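Local coordinates for protein phosphothreonine lyase ospF (Shigella flexneri, PDB 3I0U) that probably removes phosphate from phosphothreonine in host proteins by beta-elimination, acting as a secreted type III effector of the bacterium, at residues Ile84-Leu98 with Leu160-Tyr174. Residues are numbered along the deposited sequence; the frame is centred on the assembly and turned at random.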
loop_
_atom_site.group_PDB
_atom_site.type_symbol
_atom_site.label_atom_id
_atom_site.label_comp_id
_atom_site.label_asym_id
_atom_site.label_seq_id
_atom_site.Cartn_x
_atom_site.Cartn_y
_atom_site.Cartn_z
ATOM N N ILE A 84 5.664 0.245 -3.590
ATOM C CA ILE A 84 5.597 1.252 -4.655
ATOM C C ILE A 84 7.038 1.582 -4.935
ATOM O O ILE A 84 7.775 1.854 -4.017
ATOM C CB ILE A 84 4.870 2.528 -4.235
ATOM C CG1 ILE A 84 3.530 2.214 -3.547
ATOM C CG2 ILE A 84 4.624 3.424 -5.442
ATOM C CD1 ILE A 84 2.788 3.466 -3.081
ATOM N N SER A 85 7.439 1.534 -6.201
ATOM C CA SER A 85 8.830 1.739 -6.643
ATOM C C SER A 85 8.997 3.016 -7.509
ATOM O O SER A 85 8.368 3.164 -8.586
ATOM C CB SER A 85 9.315 0.506 -7.417
ATOM O OG SER A 85 9.640 -0.589 -6.556
ATOM N N ILE A 86 9.824 3.940 -7.001
ATOM C CA ILE A 86 9.999 5.247 -7.587
ATOM C C ILE A 86 11.486 5.365 -7.920
ATOM O O ILE A 86 12.315 4.700 -7.273
ATOM C CB ILE A 86 9.580 6.337 -6.582
ATOM C CG1 ILE A 86 8.212 6.019 -5.945
ATOM C CG2 ILE A 86 9.642 7.755 -7.204
ATOM C CD1 ILE A 86 7.007 5.911 -6.932
ATOM N N ALA A 87 11.837 6.152 -8.941
ATOM C CA ALA A 87 13.232 6.577 -9.116
ATOM C C ALA A 87 13.797 7.282 -7.869
ATOM O O ALA A 87 13.112 8.042 -7.218
ATOM C CB ALA A 87 13.370 7.458 -10.302
ATOM N N ARG A 88 15.063 7.020 -7.559
ATOM C CA ARG A 88 15.648 7.409 -6.280
ATOM C C ARG A 88 15.454 8.890 -5.939
ATOM O O ARG A 88 14.983 9.212 -4.880
ATOM C CB ARG A 88 17.107 6.990 -6.229
ATOM C CG ARG A 88 17.785 7.269 -4.853
ATOM C CD ARG A 88 19.203 6.768 -4.681
ATOM N NE ARG A 88 20.092 7.711 -5.314
ATOM C CZ ARG A 88 20.484 8.916 -4.828
ATOM N NH1 ARG A 88 20.083 9.379 -3.640
ATOM N NH2 ARG A 88 21.309 9.686 -5.552
ATOM N N GLU A 89 15.708 9.771 -6.902
ATOM C CA GLU A 89 15.614 11.230 -6.719
ATOM C C GLU A 89 14.207 11.803 -6.693
ATOM O O GLU A 89 14.027 12.969 -6.321
ATOM C CB GLU A 89 16.442 11.955 -7.785
ATOM C CG GLU A 89 17.944 11.668 -7.711
ATOM C CD GLU A 89 18.295 10.229 -8.094
ATOM O OE1 GLU A 89 17.488 9.577 -8.806
ATOM O OE2 GLU A 89 19.350 9.734 -7.677
ATOM N N GLN A 90 13.217 10.987 -7.080
ATOM C CA GLN A 90 11.826 11.421 -7.146
ATOM C C GLN A 90 11.002 10.888 -5.972
ATOM O O GLN A 90 9.777 11.067 -5.915
ATOM C CB GLN A 90 11.199 11.026 -8.484
ATOM C CG GLN A 90 11.816 11.744 -9.646
ATOM C CD GLN A 90 11.112 11.494 -10.955
ATOM O OE1 GLN A 90 9.875 11.464 -11.027
ATOM N NE2 GLN A 90 11.892 11.370 -12.015
ATOM N N VAL A 91 11.690 10.255 -5.028
ATOM C CA VAL A 91 11.042 9.743 -3.840
ATOM C C VAL A 91 10.301 10.756 -2.919
ATOM O O VAL A 91 9.110 10.558 -2.652
ATOM C CB VAL A 91 11.954 8.744 -3.094
ATOM C CG1 VAL A 91 11.334 8.312 -1.823
ATOM C CG2 VAL A 91 12.182 7.524 -3.955
ATOM N N PRO A 92 10.982 11.811 -2.425
ATOM C CA PRO A 92 10.224 12.792 -1.646
ATOM C C PRO A 92 9.057 13.420 -2.383
ATOM O O PRO A 92 7.976 13.585 -1.786
ATOM C CB PRO A 92 11.288 13.855 -1.321
ATOM C CG PRO A 92 12.536 13.087 -1.295
ATOM C CD PRO A 92 12.414 12.178 -2.458
ATOM N N LEU A 93 9.272 13.733 -3.664
ATOM C CA LEU A 93 8.207 14.260 -4.510
ATOM C C LEU A 93 7.022 13.325 -4.554
ATOM O O LEU A 93 5.913 13.762 -4.325
ATOM C CB LEU A 93 8.697 14.511 -5.928
ATOM C CG LEU A 93 7.812 15.398 -6.765
ATOM C CD1 LEU A 93 7.819 16.843 -6.185
ATOM C CD2 LEU A 93 8.454 15.318 -8.117
ATOM N N ALA A 94 7.289 12.046 -4.807
ATOM C CA ALA A 94 6.273 11.035 -4.889
ATOM C C ALA A 94 5.532 10.859 -3.584
ATOM O O ALA A 94 4.388 10.539 -3.588
ATOM C CB ALA A 94 6.888 9.721 -5.314
ATOM N N PHE A 95 6.208 11.049 -2.462
ATOM C CA PHE A 95 5.541 11.021 -1.194
ATOM C C PHE A 95 4.570 12.183 -1.105
ATOM O O PHE A 95 3.466 12.017 -0.647
ATOM C CB PHE A 95 6.537 11.042 -0.025
ATOM C CG PHE A 95 5.877 11.271 1.303
ATOM C CD1 PHE A 95 5.235 10.224 1.947
ATOM C CD2 PHE A 95 5.847 12.548 1.887
ATOM C CE1 PHE A 95 4.591 10.434 3.162
ATOM C CE2 PHE A 95 5.203 12.793 3.078
ATOM C CZ PHE A 95 4.589 11.765 3.735
ATOM N N GLN A 96 4.982 13.364 -1.531
ATOM C CA GLN A 96 4.103 14.529 -1.428
ATOM C C GLN A 96 2.868 14.343 -2.279
ATOM O O GLN A 96 1.755 14.657 -1.847
ATOM C CB GLN A 96 4.841 15.822 -1.801
ATOM C CG GLN A 96 3.923 17.019 -2.087
ATOM C CD GLN A 96 4.666 18.354 -2.012
ATOM O OE1 GLN A 96 5.525 18.678 -2.873
ATOM N NE2 GLN A 96 4.363 19.145 -0.950
ATOM N N ILE A 97 3.076 13.779 -3.454
ATOM C CA ILE A 97 1.991 13.441 -4.329
ATOM C C ILE A 97 1.042 12.379 -3.736
ATOM O O ILE A 97 -0.184 12.490 -3.867
ATOM C CB ILE A 97 2.554 13.037 -5.704
ATOM C CG1 ILE A 97 3.040 14.301 -6.434
ATOM C CG2 ILE A 97 1.535 12.148 -6.541
ATOM C CD1 ILE A 97 3.940 13.984 -7.519
ATOM N N LEU A 98 1.604 11.398 -3.056
ATOM C CA LEU A 98 0.833 10.306 -2.480
ATOM C C LEU A 98 0.334 10.502 -1.033
ATOM O O LEU A 98 -0.509 9.726 -0.569
ATOM C CB LEU A 98 1.585 8.977 -2.604
ATOM C CG LEU A 98 1.845 8.520 -4.053
ATOM C CD1 LEU A 98 2.490 7.170 -4.107
ATOM C CD2 LEU A 98 0.575 8.520 -4.893
ATOM N N LEU A 160 -3.398 5.359 -6.610
ATOM C CA LEU A 160 -1.968 5.579 -6.555
ATOM C C LEU A 160 -1.311 5.596 -7.930
ATOM O O LEU A 160 -0.695 6.587 -8.277
ATOM C CB LEU A 160 -1.305 4.529 -5.672
ATOM C CG LEU A 160 -1.732 4.385 -4.196
ATOM C CD1 LEU A 160 -0.930 3.278 -3.511
ATOM C CD2 LEU A 160 -1.610 5.717 -3.413
ATOM N N GLU A 161 -1.485 4.528 -8.717
ATOM C CA GLU A 161 -0.954 4.423 -10.094
ATOM C C GLU A 161 -1.243 5.708 -10.891
ATOM O O GLU A 161 -0.347 6.369 -11.426
ATOM C CB GLU A 161 -1.533 3.189 -10.816
ATOM C CG GLU A 161 -0.867 1.836 -10.487
ATOM C CD GLU A 161 0.556 1.685 -11.047
ATOM O OE1 GLU A 161 1.502 1.327 -10.301
ATOM O OE2 GLU A 161 0.731 1.901 -12.255
ATOM N N SER A 162 -2.502 6.091 -10.884
ATOM C CA SER A 162 -3.017 7.193 -11.657
ATOM C C SER A 162 -2.393 8.539 -11.248
ATOM O O SER A 162 -2.092 9.380 -12.072
ATOM C CB SER A 162 -4.518 7.215 -11.449
ATOM O OG SER A 162 -5.053 8.434 -11.841
ATOM N N ASN A 163 -2.194 8.735 -9.960
ATOM C CA ASN A 163 -1.637 9.983 -9.484
ATOM C C ASN A 163 -0.167 10.119 -9.808
ATOM O O ASN A 163 0.298 11.219 -10.109
ATOM C CB ASN A 163 -1.816 10.114 -7.976
ATOM C CG ASN A 163 -3.143 10.712 -7.602
ATOM O OD1 ASN A 163 -4.146 10.020 -7.475
ATOM N ND2 ASN A 163 -3.161 11.990 -7.422
ATOM N N LEU A 164 0.574 9.015 -9.726
ATOM C CA LEU A 164 1.990 9.007 -10.089
ATOM C C LEU A 164 2.175 9.207 -11.558
ATOM O O LEU A 164 2.992 10.005 -11.954
ATOM C CB LEU A 164 2.614 7.688 -9.706
ATOM C CG LEU A 164 3.433 7.481 -8.432
ATOM C CD1 LEU A 164 3.467 8.684 -7.464
ATOM C CD2 LEU A 164 2.981 6.218 -7.779
ATOM N N LEU A 165 1.383 8.505 -12.369
ATOM C CA LEU A 165 1.520 8.597 -13.826
ATOM C C LEU A 165 1.216 10.008 -14.331
ATOM O O LEU A 165 1.867 10.528 -15.233
ATOM C CB LEU A 165 0.678 7.512 -14.530
ATOM C CG LEU A 165 0.575 7.506 -16.067
ATOM C CD1 LEU A 165 1.982 7.256 -16.665
ATOM C CD2 LEU A 165 -0.454 6.489 -16.595
ATOM N N ARG A 166 0.264 10.665 -13.706
ATOM C CA ARG A 166 -0.170 11.905 -14.257
ATOM C C ARG A 166 0.650 13.077 -13.793
ATOM O O ARG A 166 0.663 14.128 -14.387
ATOM C CB ARG A 166 -1.685 12.033 -14.141
ATOM C CG ARG A 166 -2.372 10.887 -15.048
ATOM C CD ARG A 166 -3.867 10.666 -14.832
ATOM N NE ARG A 166 -4.231 10.667 -13.408
ATOM C CZ ARG A 166 -5.117 11.490 -12.812
ATOM N NH1 ARG A 166 -5.808 12.402 -13.521
ATOM N NH2 ARG A 166 -5.327 11.372 -11.482
ATOM N N SER A 167 1.420 12.872 -12.750
ATOM C CA SER A 167 2.492 13.817 -12.442
ATOM C C SER A 167 3.819 13.409 -13.096
ATOM O O SER A 167 4.847 14.024 -12.830
ATOM C CB SER A 167 2.678 13.981 -10.943
ATOM O OG SER A 167 1.427 14.174 -10.266
ATOM N N LYS A 168 3.774 12.405 -13.981
ATOM C CA LYS A 168 4.919 11.912 -14.779
ATOM C C LYS A 168 6.129 11.525 -13.944
ATOM O O LYS A 168 7.216 11.803 -14.288
ATOM C CB LYS A 168 5.252 12.860 -15.932
ATOM C CG LYS A 168 4.292 12.674 -17.095
ATOM C CD LYS A 168 4.454 13.588 -18.298
ATOM C CE LYS A 168 3.070 13.686 -19.015
ATOM N NZ LYS A 168 2.951 14.706 -20.128
ATOM N N ILE A 169 5.876 10.891 -12.819
ATOM C CA ILE A 169 6.871 10.354 -11.935
ATOM C C ILE A 169 7.585 9.141 -12.539
ATOM O O ILE A 169 6.946 8.274 -13.126
ATOM C CB ILE A 169 6.191 9.948 -10.612
ATOM C CG1 ILE A 169 5.610 11.183 -9.908
ATOM C CG2 ILE A 169 7.135 9.152 -9.707
ATOM C CD1 ILE A 169 6.629 12.283 -9.509
ATOM N N ALA A 170 8.909 9.077 -12.393
ATOM C CA ALA A 170 9.687 7.969 -12.924
ATOM C C ALA A 170 9.559 6.782 -11.984
ATOM O O ALA A 170 9.753 6.932 -10.754
ATOM C CB ALA A 170 11.100 8.342 -13.052
ATOM N N PRO A 171 9.219 5.591 -12.542
ATOM C CA PRO A 171 9.275 4.329 -11.818
ATOM C C PRO A 171 10.690 3.930 -11.425
ATOM O O PRO A 171 11.631 4.277 -12.090
ATOM C CB PRO A 171 8.720 3.327 -12.833
ATOM C CG PRO A 171 8.974 3.941 -14.157
ATOM C CD PRO A 171 8.735 5.394 -13.922
ATOM N N GLY A 172 10.828 3.209 -10.327
ATOM C CA GLY A 172 12.126 2.716 -9.912
ATOM C C GLY A 172 12.211 1.254 -10.236
ATOM O O GLY A 172 11.562 0.773 -11.151
ATOM N N GLU A 173 13.034 0.536 -9.493
ATOM C CA GLU A 173 13.293 -0.866 -9.798
ATOM C C GLU A 173 12.526 -1.772 -8.835
ATOM O O GLU A 173 12.767 -1.752 -7.644
ATOM C CB GLU A 173 14.792 -1.102 -9.703
ATOM C CG GLU A 173 15.229 -2.542 -9.711
ATOM C CD GLU A 173 16.700 -2.678 -10.048
ATOM O OE1 GLU A 173 17.024 -3.505 -10.930
ATOM O OE2 GLU A 173 17.538 -1.949 -9.443
ATOM N N TYR A 174 11.610 -2.575 -9.348
ATOM C CA TYR A 174 10.764 -3.452 -8.524
ATOM C C TYR A 174 11.627 -4.559 -8.006
ATOM O O TYR A 174 12.582 -4.942 -8.685
ATOM C CB TYR A 174 9.635 -4.067 -9.357
ATOM C CG TYR A 174 9.138 -3.148 -10.431
ATOM C CD1 TYR A 174 8.230 -2.114 -10.127
ATOM C CD2 TYR A 174 9.589 -3.272 -11.764
ATOM C CE1 TYR A 174 7.778 -1.225 -11.107
ATOM C CE2 TYR A 174 9.134 -2.387 -12.759
ATOM C CZ TYR A 174 8.227 -1.367 -12.417
ATOM O OH TYR A 174 7.744 -0.497 -13.376
#
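Ile86 and Pro171 form a single backbone bridge beyond the end of strand 80-84. Gly172 N donates to Ser85 O at 3.0 Å, and Ala87 N donates to Ala170 O at 2.9 Å with a nearly straight N-H. In both bonds the donor stands above the acceptor's carbonyl plane. Gly172, which has no side chain, lies with its CA 4.0 Å from the CA of Ile86. The bridge lies ahead of helix 91-98 and after helix 160-166, whose axes approach to 10.0 Å at 127°, closer to antiparallel than to perpendicular.

A polar side chain extends the backbone pairing. Gln90, the N-cap residue of helix 91-98, has CG anti to its carbonyl carbon (chi1 -66°) and an extended chain beyond it (chi2 -173°), which carries OE1 across to within 2.9 Å of Ala170 N, an amide just beyond the turn that ends the other helix. That turn is a Schellman motif with Lys168 at positive phi as C-prime residue; it ends helix 160-166, and Ile169, the next residue, packs against helix 91-98. Helices 91-102 and 147-166 pack together over the antiparallel sheet, where Phe132 touches Ile84 and Ile86 and Leu134 touches Leu160.

Within that cluster Leu164 touches Ile84, Ile86, Ala94, Ile97 and Leu98. Its CD1 meets CG of Leu98 at 3.8 Å, the two side chains crossing nearly at right angles, while CD2 reaches CG2 of Ile84 and CD1 of Ile86. Leu160 spans two neighbours, CD1 on Ile84 and CD2 on Leu98. Toward the Schellman turn, Ile97 CD1 lies 3.6 Å from Ser167 CB and also touches Ile169 CD1, which Leu93 CD2 approaches as well. At the far end, Ser85 CB packs 3.9 Å from Tyr174 CD1, while Ser85 OG is hydrogen-bonded to Ala130 N and Tyr174 OH to Lys185 O.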